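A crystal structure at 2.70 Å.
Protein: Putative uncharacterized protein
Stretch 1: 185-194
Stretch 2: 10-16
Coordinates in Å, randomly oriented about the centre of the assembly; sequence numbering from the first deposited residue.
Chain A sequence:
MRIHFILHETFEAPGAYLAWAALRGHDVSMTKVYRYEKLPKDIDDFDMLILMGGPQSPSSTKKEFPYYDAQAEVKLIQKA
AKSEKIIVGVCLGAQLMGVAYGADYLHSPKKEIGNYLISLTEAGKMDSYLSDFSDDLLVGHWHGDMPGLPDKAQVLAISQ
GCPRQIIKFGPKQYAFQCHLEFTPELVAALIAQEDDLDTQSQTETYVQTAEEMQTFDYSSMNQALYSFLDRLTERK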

# COMPACT_ATOMS: atom_id res chain seq x y z
N GLU A 185 7.89 9.34 -12.07
CA GLU A 185 8.32 8.17 -12.81
C GLU A 185 7.50 6.89 -12.47
O GLU A 185 7.25 6.04 -13.36
CB GLU A 185 9.80 7.94 -12.64
CG GLU A 185 10.63 8.96 -13.35
CD GLU A 185 10.94 10.16 -12.50
OE1 GLU A 185 10.36 10.29 -11.38
OE2 GLU A 185 11.75 10.98 -12.95
N LEU A 186 7.07 6.74 -11.20
CA LEU A 186 6.21 5.57 -10.85
C LEU A 186 4.87 5.72 -11.56
O LEU A 186 4.29 4.73 -12.13
CB LEU A 186 6.01 5.40 -9.32
CG LEU A 186 7.19 5.29 -8.35
CD1 LEU A 186 6.78 4.52 -7.15
CD2 LEU A 186 8.33 4.70 -8.92
N VAL A 187 4.38 6.95 -11.59
CA VAL A 187 3.11 7.20 -12.18
C VAL A 187 3.17 6.99 -13.70
O VAL A 187 2.27 6.34 -14.28
CB VAL A 187 2.59 8.54 -11.80
CG1 VAL A 187 1.41 8.86 -12.61
CG2 VAL A 187 2.24 8.56 -10.27
N ALA A 188 4.31 7.38 -14.30
CA ALA A 188 4.59 7.05 -15.72
C ALA A 188 4.41 5.58 -15.98
O ALA A 188 3.72 5.18 -16.97
CB ALA A 188 5.98 7.46 -16.08
N ALA A 189 5.00 4.73 -15.11
CA ALA A 189 5.01 3.27 -15.40
C ALA A 189 3.58 2.69 -15.28
O ALA A 189 3.17 1.81 -16.11
CB ALA A 189 6.00 2.51 -14.50
N LEU A 190 2.79 3.26 -14.34
CA LEU A 190 1.42 2.82 -14.14
C LEU A 190 0.56 3.19 -15.31
O LEU A 190 -0.18 2.32 -15.85
CB LEU A 190 0.83 3.37 -12.82
CG LEU A 190 1.23 2.48 -11.62
CD1 LEU A 190 1.18 3.21 -10.30
CD2 LEU A 190 0.43 1.21 -11.60
N ILE A 191 0.71 4.42 -15.79
CA ILE A 191 -0.01 4.85 -17.01
C ILE A 191 0.28 3.94 -18.20
O ILE A 191 -0.61 3.62 -18.95
CB ILE A 191 0.28 6.33 -17.37
CG1 ILE A 191 -0.34 7.25 -16.32
CG2 ILE A 191 -0.21 6.67 -18.80
CD1 ILE A 191 0.29 8.59 -16.25
N ALA A 192 1.55 3.49 -18.32
CA ALA A 192 1.98 2.65 -19.44
C ALA A 192 1.33 1.33 -19.38
O ALA A 192 1.08 0.73 -20.38
CB ALA A 192 3.46 2.50 -19.44
N GLN A 193 1.03 0.87 -18.17
CA GLN A 193 0.33 -0.45 -17.99
C GLN A 193 -1.22 -0.37 -18.17
O GLN A 193 -1.86 -1.36 -18.50
CB GLN A 193 0.69 -1.11 -16.64
CG GLN A 193 0.55 -2.64 -16.67
CD GLN A 193 1.56 -3.35 -17.74
OE1 GLN A 193 2.54 -2.72 -18.23
NE2 GLN A 193 1.31 -4.63 -18.03
N GLU A 194 -1.79 0.82 -17.96
CA GLU A 194 -3.25 0.97 -17.93
C GLU A 194 -3.88 0.94 -19.28
O GLU A 194 -3.66 1.83 -20.09
CB GLU A 194 -3.67 2.24 -17.19
CG GLU A 194 -5.15 2.24 -16.73
CD GLU A 194 -5.54 0.96 -15.91
OE1 GLU A 194 -5.18 0.88 -14.69
OE2 GLU A 194 -6.17 0.04 -16.51
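Stretch 2 10-16: TFEAPGA

Stretch 2 lies as a mostly irregular segment along one side of the helix of stretch 1, in a small, largely apolar contact that has no direct hydrogen bond but is bridged by one water.

Residues 185-193 are helical, in a helix that begins earlier in the chain. E194 is the first residue to leave helical phi/psi. Stretch 2 is loop from T10 through P14, and A16 is already in a helix that continues onward. The two segments are far apart in sequence, and together they bury 342 Å².

The residues that touch are L186, A189, L190 and Q193, an i, i+3, i+4, i+7 pattern that puts them on one side of the helix. The direction is antiparallel in order of contact: F11 meets A189, L190 and Q193, while A13 and G15 meet L186, further back along the helix. The closest CA atoms across the two stretches are A189 CA and F11 CA, 5.5 Å apart.

F11 has the largest covered area. Its CA-to-CB bond points toward the helix, and chi1 is p. Q193 CG lies over one face of the ring, 3.8 Å from the centroid of the F11 ring and 20° off its normal, a CH-pi contact. L190 CD2 approaches the ring obliquely, 4.0 Å from F11 CD1. A189 CB packs 4.2 Å from F11 CB.

L186 has CA-to-CB sideways, but its end comes nearer. L186 CD2 lies 3.8 Å from A13 CB, and L186 CD1 is 3.4 Å from G15 CA. An ideal CB on G15 would fall 2.5 Å from L186 CD1, a clash, so the bare backbone lets the leucine come close.

Water 1 donates to both carbonyls, at 3.1 Å from its O to F11 O and 2.9 Å from its O to L186 O. It thus links two acceptors that could not bond each other.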

# COMPACT_ATOMS: atom_id res chain seq x y z
N THR A 10 6.90 -4.79 -11.69
CA THR A 10 7.90 -3.69 -12.02
C THR A 10 7.23 -2.35 -11.87
O THR A 10 7.81 -1.43 -11.31
CB THR A 10 8.45 -3.85 -13.51
OG1 THR A 10 7.38 -3.99 -14.39
CG2 THR A 10 9.33 -5.15 -13.66
N PHE A 11 5.92 -2.29 -12.17
CA PHE A 11 5.13 -1.05 -11.96
C PHE A 11 4.49 -0.87 -10.54
O PHE A 11 3.78 0.12 -10.29
CB PHE A 11 4.07 -0.91 -13.02
CG PHE A 11 3.26 -2.12 -13.22
CD1 PHE A 11 2.01 -2.30 -12.52
CD2 PHE A 11 3.66 -3.10 -14.16
CE1 PHE A 11 1.19 -3.46 -12.73
CE2 PHE A 11 2.85 -4.28 -14.41
CZ PHE A 11 1.60 -4.45 -13.68
N GLU A 12 4.72 -1.80 -9.65
CA GLU A 12 4.31 -1.62 -8.30
C GLU A 12 5.54 -1.38 -7.43
O GLU A 12 5.94 -2.27 -6.57
CB GLU A 12 3.58 -2.82 -7.85
CG GLU A 12 2.50 -3.19 -8.76
CD GLU A 12 1.29 -2.39 -8.52
OE1 GLU A 12 1.32 -1.52 -7.57
OE2 GLU A 12 0.25 -2.65 -9.22
N ALA A 13 6.23 -0.28 -7.69
CA ALA A 13 7.55 -0.03 -7.10
C ALA A 13 7.47 0.45 -5.66
O ALA A 13 6.57 1.19 -5.31
CB ALA A 13 8.28 0.98 -7.93
N PRO A 14 8.49 0.17 -4.87
CA PRO A 14 8.47 0.69 -3.52
C PRO A 14 8.45 2.27 -3.45
O PRO A 14 8.22 2.86 -2.34
CB PRO A 14 9.78 0.16 -2.93
CG PRO A 14 10.64 -0.15 -4.09
CD PRO A 14 9.78 -0.46 -5.21
N GLY A 15 8.74 2.93 -4.58
CA GLY A 15 9.06 4.41 -4.58
C GLY A 15 9.58 5.05 -3.27
O GLY A 15 10.63 4.69 -2.74
N ALA A 16 8.83 5.99 -2.74
CA ALA A 16 9.30 6.71 -1.57
C ALA A 16 9.54 5.86 -0.34
O ALA A 16 10.22 6.30 0.55
CB ALA A 16 8.39 7.84 -1.25
O HOH W 1 5.59 2.59 -10.71